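Local coordinates for protein S-adenosylmethionine:tRNA ribosyltransferase-isomerase (Thermotoga maritima, PDB 1VKY) that probably transfers and isomerises the ribose moiety of S-adenosylmethionine onto the 7-aminomethyl group of the preQ1 base in tRNA, giving epoxyqueuosine, at residues Y20-P23 / P24-A28. Residues are numbered along the deposited sequence; the frame is centred on the assembly and turned at random.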
ATOM      1  N   TYR B  20     -14.497  13.649 -10.876  1.00 36.79           N
ATOM      2  CA  TYR B  20     -15.363  13.923  -9.746  1.00 34.49           C
ATOM      3  C   TYR B  20     -14.423  14.398  -8.665  1.00 33.50           C
ATOM      4  O   TYR B  20     -13.231  14.202  -8.783  1.00 33.52           O
ATOM      5  CB  TYR B  20     -16.159  12.675  -9.315  1.00 34.79           C
ATOM      6  CG  TYR B  20     -15.318  11.567  -8.719  1.00 32.99           C
ATOM      7  CD1 TYR B  20     -15.140  11.479  -7.337  1.00 28.99           C
ATOM      8  CD2 TYR B  20     -14.709  10.578  -9.544  1.00 32.49           C
ATOM      9  CE1 TYR B  20     -14.370  10.436  -6.769  1.00 25.09           C
ATOM     10  CE2 TYR B  20     -13.935   9.525  -8.974  1.00 27.44           C
ATOM     11  CZ  TYR B  20     -13.759   9.501  -7.591  1.00 27.34           C
ATOM     12  OH  TYR B  20     -13.029   8.537  -6.990  1.00 28.14           O
ATOM     13  N   GLU B  21     -14.944  15.049  -7.637  1.00 34.37           N
ATOM     14  CA  GLU B  21     -14.094  15.660  -6.633  1.00 35.46           C
ATOM     15  C   GLU B  21     -13.874  14.677  -5.522  1.00 33.41           C
ATOM     16  O   GLU B  21     -14.816  14.307  -4.841  1.00 34.69           O
ATOM     17  CB  GLU B  21     -14.733  16.953  -6.061  1.00 38.73           C
ATOM     18  N   LEU B  22     -12.633  14.244  -5.362  1.00 34.57           N
ATOM     19  CA  LEU B  22     -12.260  13.244  -4.354  1.00 33.50           C
ATOM     20  C   LEU B  22     -11.362  13.919  -3.294  1.00 35.12           C
ATOM     21  O   LEU B  22     -10.191  14.202  -3.601  1.00 35.70           O
ATOM     22  CB  LEU B  22     -11.462  12.117  -5.010  1.00 30.98           C
ATOM     23  CG  LEU B  22     -10.911  11.000  -4.118  1.00 29.62           C
ATOM     24  CD1 LEU B  22     -11.981  10.491  -3.144  1.00 32.17           C
ATOM     25  CD2 LEU B  22     -10.288   9.827  -4.933  1.00 29.89           C
ATOM     26  N   PRO B  23     -11.868  14.150  -2.076  1.00 36.73           N
ATOM     27  CA  PRO B  23     -11.015  14.688  -1.014  1.00 35.38           C
ATOM     28  C   PRO B  23      -9.823  13.751  -0.791  1.00 34.29           C
ATOM     29  O   PRO B  23     -10.006  12.540  -0.604  1.00 31.92           O
ATOM     30  CB  PRO B  23     -11.938  14.745   0.211  1.00 35.61           C
ATOM     31  CG  PRO B  23     -13.316  14.729  -0.351  1.00 36.77           C
ATOM     32  CD  PRO B  23     -13.228  13.892  -1.583  1.00 34.98           C
ATOM     33  N   PRO B  24      -8.602  14.300  -0.798  1.00 32.63           N
ATOM     34  CA  PRO B  24      -7.429  13.454  -0.824  1.00 32.50           C
ATOM     35  C   PRO B  24      -7.338  12.572   0.397  1.00 30.51           C
ATOM     36  O   PRO B  24      -6.741  11.510   0.339  1.00 30.31           O
ATOM     37  CB  PRO B  24      -6.255  14.469  -0.919  1.00 33.13           C
ATOM     38  CG  PRO B  24      -6.776  15.730  -0.470  1.00 36.72           C
ATOM     39  CD  PRO B  24      -8.251  15.729  -0.792  1.00 36.07           C
ATOM     40  N   GLU B  25      -7.942  13.002   1.498  1.00 31.70           N
ATOM     41  CA  GLU B  25      -7.866  12.245   2.741  1.00 33.32           C
ATOM     42  C   GLU B  25      -8.629  10.903   2.639  1.00 34.26           C
ATOM     43  O   GLU B  25      -8.408  10.003   3.429  1.00 30.67           O
ATOM     44  CB  GLU B  25      -8.329  13.066   3.975  1.00 32.99           C
ATOM     45  CG  GLU B  25      -9.778  13.489   4.076  1.00 33.76           C
ATOM     46  CD  GLU B  25     -10.114  14.744   3.321  1.00 40.46           C
ATOM     47  OE1 GLU B  25      -9.306  15.126   2.469  1.00 35.21           O
ATOM     48  OE2 GLU B  25     -11.195  15.358   3.570  1.00 37.45           O
ATOM     49  N   LEU B  26      -9.489  10.761   1.640  1.00 35.26           N
ATOM     50  CA  LEU B  26     -10.263   9.526   1.486  1.00 31.50           C
ATOM     51  C   LEU B  26      -9.517   8.421   0.766  1.00 32.67           C
ATOM     52  O   LEU B  26      -9.992   7.274   0.744  1.00 30.83           O
ATOM     53  CB  LEU B  26     -11.597   9.835   0.797  1.00 32.96           C
ATOM     54  CG  LEU B  26     -12.503  10.772   1.598  1.00 32.23           C
ATOM     55  CD1 LEU B  26     -13.880  10.916   0.896  1.00 34.90           C
ATOM     56  CD2 LEU B  26     -12.692  10.232   2.985  1.00 35.10           C
ATOM     57  N   ILE B  27      -8.359   8.737   0.195  1.00 31.17           N
ATOM     58  CA  ILE B  27      -7.526   7.703  -0.411  1.00 32.20           C
ATOM     59  C   ILE B  27      -6.772   6.976   0.700  1.00 35.80           C
ATOM     60  O   ILE B  27      -5.856   7.519   1.278  1.00 32.84           O
ATOM     61  CB  ILE B  27      -6.595   8.293  -1.472  1.00 29.95           C
ATOM     62  CG1 ILE B  27      -7.426   8.989  -2.555  1.00 32.52           C
ATOM     63  CG2 ILE B  27      -5.668   7.230  -2.047  1.00 35.69           C
ATOM     64  CD1 ILE B  27      -6.632   9.645  -3.606  1.00 36.51           C
ATOM     65  N   ALA B  28      -7.170   5.729   0.953  1.00 34.99           N
ATOM     66  CA  ALA B  28      -6.656   4.921   2.042  1.00 36.43           C
ATOM     67  C   ALA B  28      -5.189   4.512   1.848  1.00 38.72           C
ATOM     68  O   ALA B  28      -4.772   4.170   0.757  1.00 34.67           O
ATOM     69  CB  ALA B  28      -7.494   3.706   2.196  1.00 35.60           C
TER
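Leu26 N-H bonds to Pro23 O, the one hydrogen bond joining 20-23 to 24-28. It spans 2.9 Å between Leu26 N and Pro23 O. The bond is nearly straight (164° at the hydrogen), although the donor stands above the carbonyl plane. Ile27 N follows suit with Pro24 O at 3.2 Å, so two successive i to i+3 bonds wind 24-26 into a single 3-10 turn, entered from extended chain. Having no N-H, Pro24 suits the first position of that turn, where no donor is called for.

Apolar contacts run from Leu22 and Pro23 to Leu26 and Ile27. Leu22 splits its two methyls: CD1 lies 4.0 Å from Leu26 CB, while CD2 sits 3.8 Å from Ile27 CG1, Leu22 and Ile27 crossing at about a right angle. With CG anti to the backbone N (chi1 177°), the Leu22 fork reaches forward to both. Leu26 sends CD1 to the Pro23 ring, 3.9 Å from Pro23 CD.

Glu25 bends back over the turn. Its chi1 of 66° puts CG between the backbone N and carbonyl carbon, and a bend at chi2 then turns the carboxylate to Pro23, with OE1 3.5 Å from Pro23 CB. OE2 also forms a salt bridge with Arg334, and Leu26 and Ala28 share backbone hydrogen bonds with Phe337. Val331 of helix 320-332 touches Pro23, and Ile27 packs on Phe338 of the second subunit.

The turn probably owes its shape to the two backbone bonds, with Leu22, Leu26 and Ile27 buried beside it, while its charged edge is tied to the chain's C-terminal region.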